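Lipase (Pelosinus fermentans, PDB 5AH0) probably hydrolyses ester bonds of lipids as a zinc-containing alpha/beta-hydrolase lipase, and also cleaves the polyester poly(butylene adipate-co-terephthalate). Local coordinates at residues Y297-E301 with Q302-I306; S230-L234 with A235-L239; I306-N309 with S310-P313. All coordinates share one frame; numbering follows the deposited sequence.

Interaction 1: Y297-E301 with Q302-I306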
# COMPACT_ATOMS: atom_id res chain seq x y z
N TYR A 297 -18.33 4.33 -13.81
CA TYR A 297 -18.78 3.03 -13.34
C TYR A 297 -19.77 3.15 -12.19
O TYR A 297 -19.44 3.67 -11.14
CB TYR A 297 -17.59 2.17 -12.92
CG TYR A 297 -17.99 0.82 -12.40
CD1 TYR A 297 -18.20 -0.24 -13.26
CD2 TYR A 297 -18.14 0.60 -11.04
CE1 TYR A 297 -18.57 -1.49 -12.79
CE2 TYR A 297 -18.51 -0.64 -10.55
CZ TYR A 297 -18.73 -1.69 -11.43
OH TYR A 297 -19.09 -2.93 -10.96
N THR A 298 -20.99 2.67 -12.40
CA THR A 298 -21.98 2.59 -11.32
C THR A 298 -22.51 1.16 -11.20
O THR A 298 -22.38 0.36 -12.12
CB THR A 298 -23.15 3.58 -11.52
OG1 THR A 298 -23.81 3.30 -12.76
CG2 THR A 298 -22.63 5.01 -11.53
N ARG A 299 -23.10 0.85 -10.06
CA ARG A 299 -23.63 -0.49 -9.85
C ARG A 299 -24.65 -0.53 -8.73
O ARG A 299 -24.39 -0.04 -7.63
CB ARG A 299 -22.50 -1.47 -9.54
CG ARG A 299 -22.93 -2.89 -9.46
CD ARG A 299 -21.80 -3.74 -8.96
NE ARG A 299 -21.52 -3.47 -7.56
CZ ARG A 299 -20.30 -3.30 -7.06
NH1 ARG A 299 -19.24 -3.35 -7.87
NH2 ARG A 299 -20.13 -3.06 -5.77
N ASN A 300 -25.79 -1.14 -9.02
CA ASN A 300 -26.88 -1.23 -8.06
C ASN A 300 -27.32 -2.67 -7.94
O ASN A 300 -28.40 -3.04 -8.40
CB ASN A 300 -28.06 -0.35 -8.49
CG ASN A 300 -29.04 -0.10 -7.37
OD1 ASN A 300 -28.66 -0.11 -6.20
ND2 ASN A 300 -30.30 0.10 -7.72
N GLU A 301 -26.46 -3.51 -7.37
CA GLU A 301 -26.78 -4.91 -7.21
C GLU A 301 -26.95 -5.26 -5.74
O GLU A 301 -26.30 -4.68 -4.87
CB GLU A 301 -25.71 -5.79 -7.85
CG GLU A 301 -25.60 -5.58 -9.35
CD GLU A 301 -24.37 -6.24 -9.95
OE1 GLU A 301 -23.73 -7.06 -9.26
OE2 GLU A 301 -24.04 -5.92 -11.12
N GLN A 302 -27.81 -6.22 -5.48
CA GLN A 302 -28.07 -6.64 -4.11
C GLN A 302 -26.91 -7.51 -3.61
O GLN A 302 -26.36 -8.33 -4.35
CB GLN A 302 -29.42 -7.35 -4.04
CG GLN A 302 -29.63 -8.41 -5.11
CD GLN A 302 -31.03 -9.01 -5.07
OE1 GLN A 302 -31.84 -8.66 -4.20
NE2 GLN A 302 -31.33 -9.91 -6.01
N GLY A 303 -26.50 -7.28 -2.37
CA GLY A 303 -25.43 -8.04 -1.76
C GLY A 303 -24.05 -7.41 -1.91
O GLY A 303 -23.14 -7.72 -1.14
N ARG A 304 -23.90 -6.50 -2.88
CA ARG A 304 -22.62 -5.80 -3.04
C ARG A 304 -22.77 -4.33 -2.68
O ARG A 304 -23.88 -3.81 -2.64
CB ARG A 304 -22.10 -5.93 -4.48
CG ARG A 304 -21.61 -7.32 -4.84
CD ARG A 304 -21.16 -7.37 -6.29
NE ARG A 304 -19.72 -7.22 -6.43
CZ ARG A 304 -19.12 -6.87 -7.56
NH1 ARG A 304 -19.85 -6.62 -8.64
NH2 ARG A 304 -17.79 -6.75 -7.62
N VAL A 305 -21.65 -3.67 -2.42
CA VAL A 305 -21.64 -2.23 -2.14
C VAL A 305 -22.27 -1.48 -3.29
O VAL A 305 -21.89 -1.66 -4.45
CB VAL A 305 -20.20 -1.73 -1.91
CG1 VAL A 305 -20.18 -0.21 -1.72
CG2 VAL A 305 -19.57 -2.45 -0.73
N ILE A 306 -23.25 -0.63 -2.98
CA ILE A 306 -23.94 0.12 -4.03
C ILE A 306 -23.06 1.27 -4.48
O ILE A 306 -22.56 2.05 -3.66
CB ILE A 306 -25.33 0.65 -3.58
CG1 ILE A 306 -26.43 -0.40 -3.79
CG2 ILE A 306 -25.72 1.88 -4.39
CD1 ILE A 306 -26.30 -1.66 -2.95
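The guanidinium groups of Arg299 and Arg304 lie flat on each other, with centres 3.8 Å apart and planes 25° from parallel. The overlap is offset. Arg299 NH1 sits over a face of the Arg304 group near its rim, 3.4 Å from Arg304 NH1. The side chains run nearly at right angles while their heads stack.

Arg299 has CG anti to its backbone N (chi1 -174°) and a bend at chi3, which carries its head back over the following loop. There Arg299 NH2 donates to Val305 O at 2.6 Å. The acceptor is used on a lone pair in its carbonyl plane, but it lies tilted from the guanidinium plane, and the N-H...O angle is only 134°. At the other end of the group, Arg299 NH1 donates to Tyr297 OH at 3.1 Å. Glu301 runs alongside Arg304 and points the same way. Its OE1 approaches the edge of the Arg304 guanidinium, but the salt bridge to Arg304 NH1 is long at 4.0 Å. Beyond the arginines, Asn300 OD1 lies 3.3 Å from Ile306 CG1.

A type II beta turn from Glu301 to Arg304 reverses the chain and brings these side chains together. Gly303 takes its third position, with a positive phi that suits a residue without CB.

Two further acids come from outside the turn. Asp170 of helix 167-170 makes a salt bridge to Arg299 NH1, and Asp242 of helix 241-250 makes one to Arg304 NH2. The close approach of two like charges is probably made tolerable by these carboxylates, with Glu301 a more distant third.

Interaction 2: S230-L234 with A235-L239. With ZN (zinc ion), chain C.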
# COMPACT_ATOMS: atom_id res chain seq x y z
N SER A 230 -9.43 -18.02 -8.73
CA SER A 230 -9.62 -19.17 -7.84
C SER A 230 -9.39 -18.84 -6.36
O SER A 230 -9.99 -19.46 -5.48
CB SER A 230 -8.70 -20.32 -8.26
OG SER A 230 -7.34 -19.97 -8.06
N THR A 231 -8.49 -17.90 -6.08
CA THR A 231 -8.26 -17.51 -4.69
C THR A 231 -8.83 -16.13 -4.38
O THR A 231 -9.15 -15.36 -5.28
CB THR A 231 -6.77 -17.52 -4.35
OG1 THR A 231 -6.60 -17.14 -2.99
CG2 THR A 231 -6.03 -16.53 -5.21
N ASN A 232 -8.96 -15.83 -3.10
CA ASN A 232 -9.34 -14.49 -2.66
C ASN A 232 -8.17 -13.87 -1.90
O ASN A 232 -8.36 -12.98 -1.08
CB ASN A 232 -10.60 -14.52 -1.79
CG ASN A 232 -10.38 -15.23 -0.46
OD1 ASN A 232 -9.49 -16.07 -0.33
ND2 ASN A 232 -11.19 -14.88 0.53
N ASP A 233 -6.97 -14.37 -2.17
CA ASP A 233 -5.78 -13.99 -1.42
C ASP A 233 -4.81 -13.18 -2.26
O ASP A 233 -3.59 -13.26 -2.08
CB ASP A 233 -5.07 -15.24 -0.89
CG ASP A 233 -4.02 -14.92 0.17
OD1 ASP A 233 -4.28 -14.06 1.04
OD2 ASP A 233 -2.92 -15.54 0.13
N LEU A 234 -5.34 -12.37 -3.17
CA LEU A 234 -4.50 -11.48 -3.95
C LEU A 234 -5.05 -10.05 -3.90
O LEU A 234 -6.16 -9.82 -3.40
CB LEU A 234 -4.39 -11.99 -5.38
CG LEU A 234 -3.55 -13.26 -5.50
CD1 LEU A 234 -3.77 -13.92 -6.84
CD2 LEU A 234 -2.08 -12.94 -5.32
N ALA A 235 -4.27 -9.09 -4.41
CA ALA A 235 -4.66 -7.68 -4.36
C ALA A 235 -6.02 -7.44 -5.01
O ALA A 235 -6.81 -6.65 -4.50
CB ALA A 235 -3.61 -6.81 -5.03
N ASN A 236 -6.31 -8.16 -6.09
CA ASN A 236 -7.53 -7.93 -6.85
C ASN A 236 -8.80 -8.20 -6.03
O ASN A 236 -9.84 -7.59 -6.26
CB ASN A 236 -7.52 -8.77 -8.13
CG ASN A 236 -7.59 -10.26 -7.85
OD1 ASN A 236 -7.09 -10.72 -6.82
ND2 ASN A 236 -8.19 -11.02 -8.76
N TRP A 237 -8.72 -9.08 -5.04
CA TRP A 237 -9.84 -9.24 -4.13
C TRP A 237 -9.84 -8.15 -3.06
O TRP A 237 -10.84 -7.47 -2.85
CB TRP A 237 -9.81 -10.62 -3.47
CG TRP A 237 -10.84 -10.78 -2.41
CD1 TRP A 237 -10.61 -10.89 -1.07
CD2 TRP A 237 -12.26 -10.82 -2.59
NE1 TRP A 237 -11.81 -11.02 -0.40
CE2 TRP A 237 -12.83 -10.98 -1.31
CE3 TRP A 237 -13.09 -10.76 -3.70
CZ2 TRP A 237 -14.21 -11.07 -1.12
CZ3 TRP A 237 -14.46 -10.84 -3.51
CH2 TRP A 237 -15.00 -11.00 -2.23
N ASP A 238 -8.69 -7.95 -2.42
CA ASP A 238 -8.57 -7.01 -1.31
C ASP A 238 -8.77 -5.55 -1.74
O ASP A 238 -9.12 -4.69 -0.93
CB ASP A 238 -7.19 -7.15 -0.64
CG ASP A 238 -7.21 -8.12 0.53
OD1 ASP A 238 -8.31 -8.51 0.97
OD2 ASP A 238 -6.11 -8.47 1.02
N LEU A 239 -8.53 -5.26 -3.01
CA LEU A 239 -8.73 -3.90 -3.51
C LEU A 239 -10.17 -3.61 -3.87
O LEU A 239 -10.57 -2.45 -3.96
CB LEU A 239 -7.83 -3.66 -4.73
CG LEU A 239 -6.36 -3.51 -4.39
CD1 LEU A 239 -5.52 -3.40 -5.65
CD2 LEU A 239 -6.17 -2.28 -3.52
ZN ZN C . -1.70 -15.28 1.67
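Leu234 O receives two backbone N-H groups, from Trp237 N at 3.1 Å and Asp238 N at 3.3 Å, at the N-cap of the short helix 235-238. The Asp238 bond is nearly straight and lies in the carbonyl plane. The Trp237 donor instead stands well above that plane. Leu239 N continues the helical pattern by bonding to Ala235 O.

The loop before the helix carries an ST turn that ends on the metal ligand itself: Thr231 OG1 accepts from Asp233 N at 2.9 Å. The CB of Asp233 is directed away from the helix segment, and Asp233 OD2 binds the zinc ion at 2.0 Å. Asp56, His76 and His82 complete the site, which resembles the zinc site of related bacterial lipases.

The polar end of Asn232 is turned to Lys80, which donates to OD1. Asp238 OD2 accepts from Asn54 N and Ser53 OG, tying the helix to the start of helix 54-66.

With chi1 at 173°, the indole of Trp237 swings back so that Asn232 CB lies over a face of it. A CH-pi contact results, 3.8 Å from Asn232 CB to the centroid of the five-membered ring, 14° off its normal.

Interaction 3: I306-N309 with S310-P313; sequences IIDN and SWKP
Trp311 turns one face of its indole to Ile307 CA, and Ile307 CG2 rests 3.8 Å from Trp311 CB. The isoleucine side chain runs roughly perpendicular to that of the tryptophan. Asp308 comes to the same indole at its edge, where Asp308 OD1 lies near the ring plane and 3.6 Å from Trp311 CD1. The carboxylate stands almost perpendicular to the ring, with 82° between the planes.

The other oxygen of Asp308 does the hydrogen bonding. Asp308 OD2 accepts from Ser310 N at 2.9 Å, which makes an Asx turn. It also accepts from Ser310 OG at 3.0 Å. Both donors reach it from the same face of the carboxylate. The hydroxyl comes on the syn side, while the amide comes from well above the plane. Ser310 OG sits between its own backbone N and carbonyl carbon (chi1 72°), close to its amide, which lets one residue grip one oxygen twice. Two bonds thus limit rotation of the carboxylate.

Behind this grip the chain winds into a short 3-10 turn. Trp311 N donates to Asp308 O at 2.8 Å, and Lys312 N donates to Asn309 O at 3.1 Å. Each bond spans three residues, as in a 3-10 helix. On the outside of the turn, Asn309 and Lys312 run side by side in the same direction. Lys312 is extended, and its NZ donates to Asn309 OD1 at 2.8 Å.

The turn belongs to the long loop between helix 288-294 and strand 334-336. Ile307 and Trp311 form its inner side, and both touch Thr167 of helix 167-170. Trp311 also packs on Ile321, and its carbonyl accepts from Asn319, farther along the loop that leads to strand 334-336.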
# COMPACT_ATOMS: atom_id res chain seq x y z
N ILE A 306 -23.25 -0.63 -2.98
CA ILE A 306 -23.94 0.12 -4.03
C ILE A 306 -23.06 1.27 -4.48
O ILE A 306 -22.56 2.05 -3.66
CB ILE A 306 -25.33 0.65 -3.58
CG1 ILE A 306 -26.43 -0.40 -3.79
CG2 ILE A 306 -25.72 1.88 -4.39
CD1 ILE A 306 -26.30 -1.66 -2.95
N ILE A 307 -22.84 1.36 -5.79
CA ILE A 307 -21.93 2.33 -6.36
C ILE A 307 -22.65 3.38 -7.20
O ILE A 307 -23.09 3.12 -8.32
CB ILE A 307 -20.85 1.61 -7.18
CG1 ILE A 307 -20.01 0.78 -6.21
CG2 ILE A 307 -19.99 2.62 -7.95
CD1 ILE A 307 -19.19 -0.24 -6.88
N ASP A 308 -22.73 4.57 -6.63
CA ASP A 308 -23.53 5.66 -7.15
C ASP A 308 -22.66 6.85 -7.51
O ASP A 308 -21.44 6.77 -7.45
CB ASP A 308 -24.55 6.09 -6.10
CG ASP A 308 -23.88 6.70 -4.88
OD1 ASP A 308 -23.40 5.92 -4.03
OD2 ASP A 308 -23.83 7.94 -4.79
N ASN A 309 -23.30 7.97 -7.82
CA ASN A 309 -22.60 9.16 -8.28
C ASN A 309 -21.53 9.66 -7.32
O ASN A 309 -20.53 10.23 -7.75
CB ASN A 309 -23.60 10.27 -8.57
CG ASN A 309 -24.41 9.99 -9.81
OD1 ASN A 309 -23.92 9.38 -10.76
ND2 ASN A 309 -25.66 10.43 -9.83
N SER A 310 -21.70 9.42 -6.02
CA SER A 310 -20.72 9.87 -5.05
C SER A 310 -19.40 9.09 -5.16
O SER A 310 -18.40 9.51 -4.61
CB SER A 310 -21.29 9.78 -3.63
OG SER A 310 -21.39 8.45 -3.18
N TRP A 311 -19.42 7.97 -5.88
CA TRP A 311 -18.21 7.17 -6.09
C TRP A 311 -17.42 7.56 -7.34
O TRP A 311 -16.29 7.12 -7.53
CB TRP A 311 -18.56 5.69 -6.19
CG TRP A 311 -18.78 5.09 -4.86
CD1 TRP A 311 -19.89 5.23 -4.08
CD2 TRP A 311 -17.88 4.24 -4.14
NE1 TRP A 311 -19.74 4.52 -2.92
CE2 TRP A 311 -18.51 3.91 -2.93
CE3 TRP A 311 -16.61 3.74 -4.40
CZ2 TRP A 311 -17.91 3.09 -1.97
CZ3 TRP A 311 -16.00 2.92 -3.45
CH2 TRP A 311 -16.66 2.61 -2.25
N LYS A 312 -18.03 8.37 -8.20
CA LYS A 312 -17.36 8.73 -9.45
C LYS A 312 -16.09 9.57 -9.29
O LYS A 312 -15.13 9.37 -10.03
CB LYS A 312 -18.35 9.45 -10.36
CG LYS A 312 -19.41 8.52 -10.96
CD LYS A 312 -20.41 9.28 -11.82
CE LYS A 312 -21.39 8.33 -12.51
NZ LYS A 312 -22.50 9.06 -13.21
N PRO A 313 -16.04 10.50 -8.32
CA PRO A 313 -14.76 11.23 -8.29
C PRO A 313 -13.61 10.33 -7.87
O PRO A 313 -13.78 9.51 -6.97
CB PRO A 313 -15.00 12.35 -7.25
CG PRO A 313 -16.50 12.46 -7.14
CD PRO A 313 -17.02 11.06 -7.36

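Overall arrangement
Along the chain, interaction 2 comes first, followed by interactions 1 and 3, which share Ile306. The last two lie in one long loop between helix 288-294 and strand 334-336, with centres about 10 Å apart. They are joined by the bond from Ile307 N to Arg299 O. Thr298 also packs on Lys312. Both meet helix 167-170. Interaction 2 lies deeper in the chain, around helix 235-238. Its centre is about 19 Å from that of interaction 1 and about 22 Å from that of interaction 3. It touches neither; the nearest atoms are about 7 and 8 Å away. The loop of interactions 1 and 3 thus packs on helix 167-170, while interaction 2 supplies a zinc ligand.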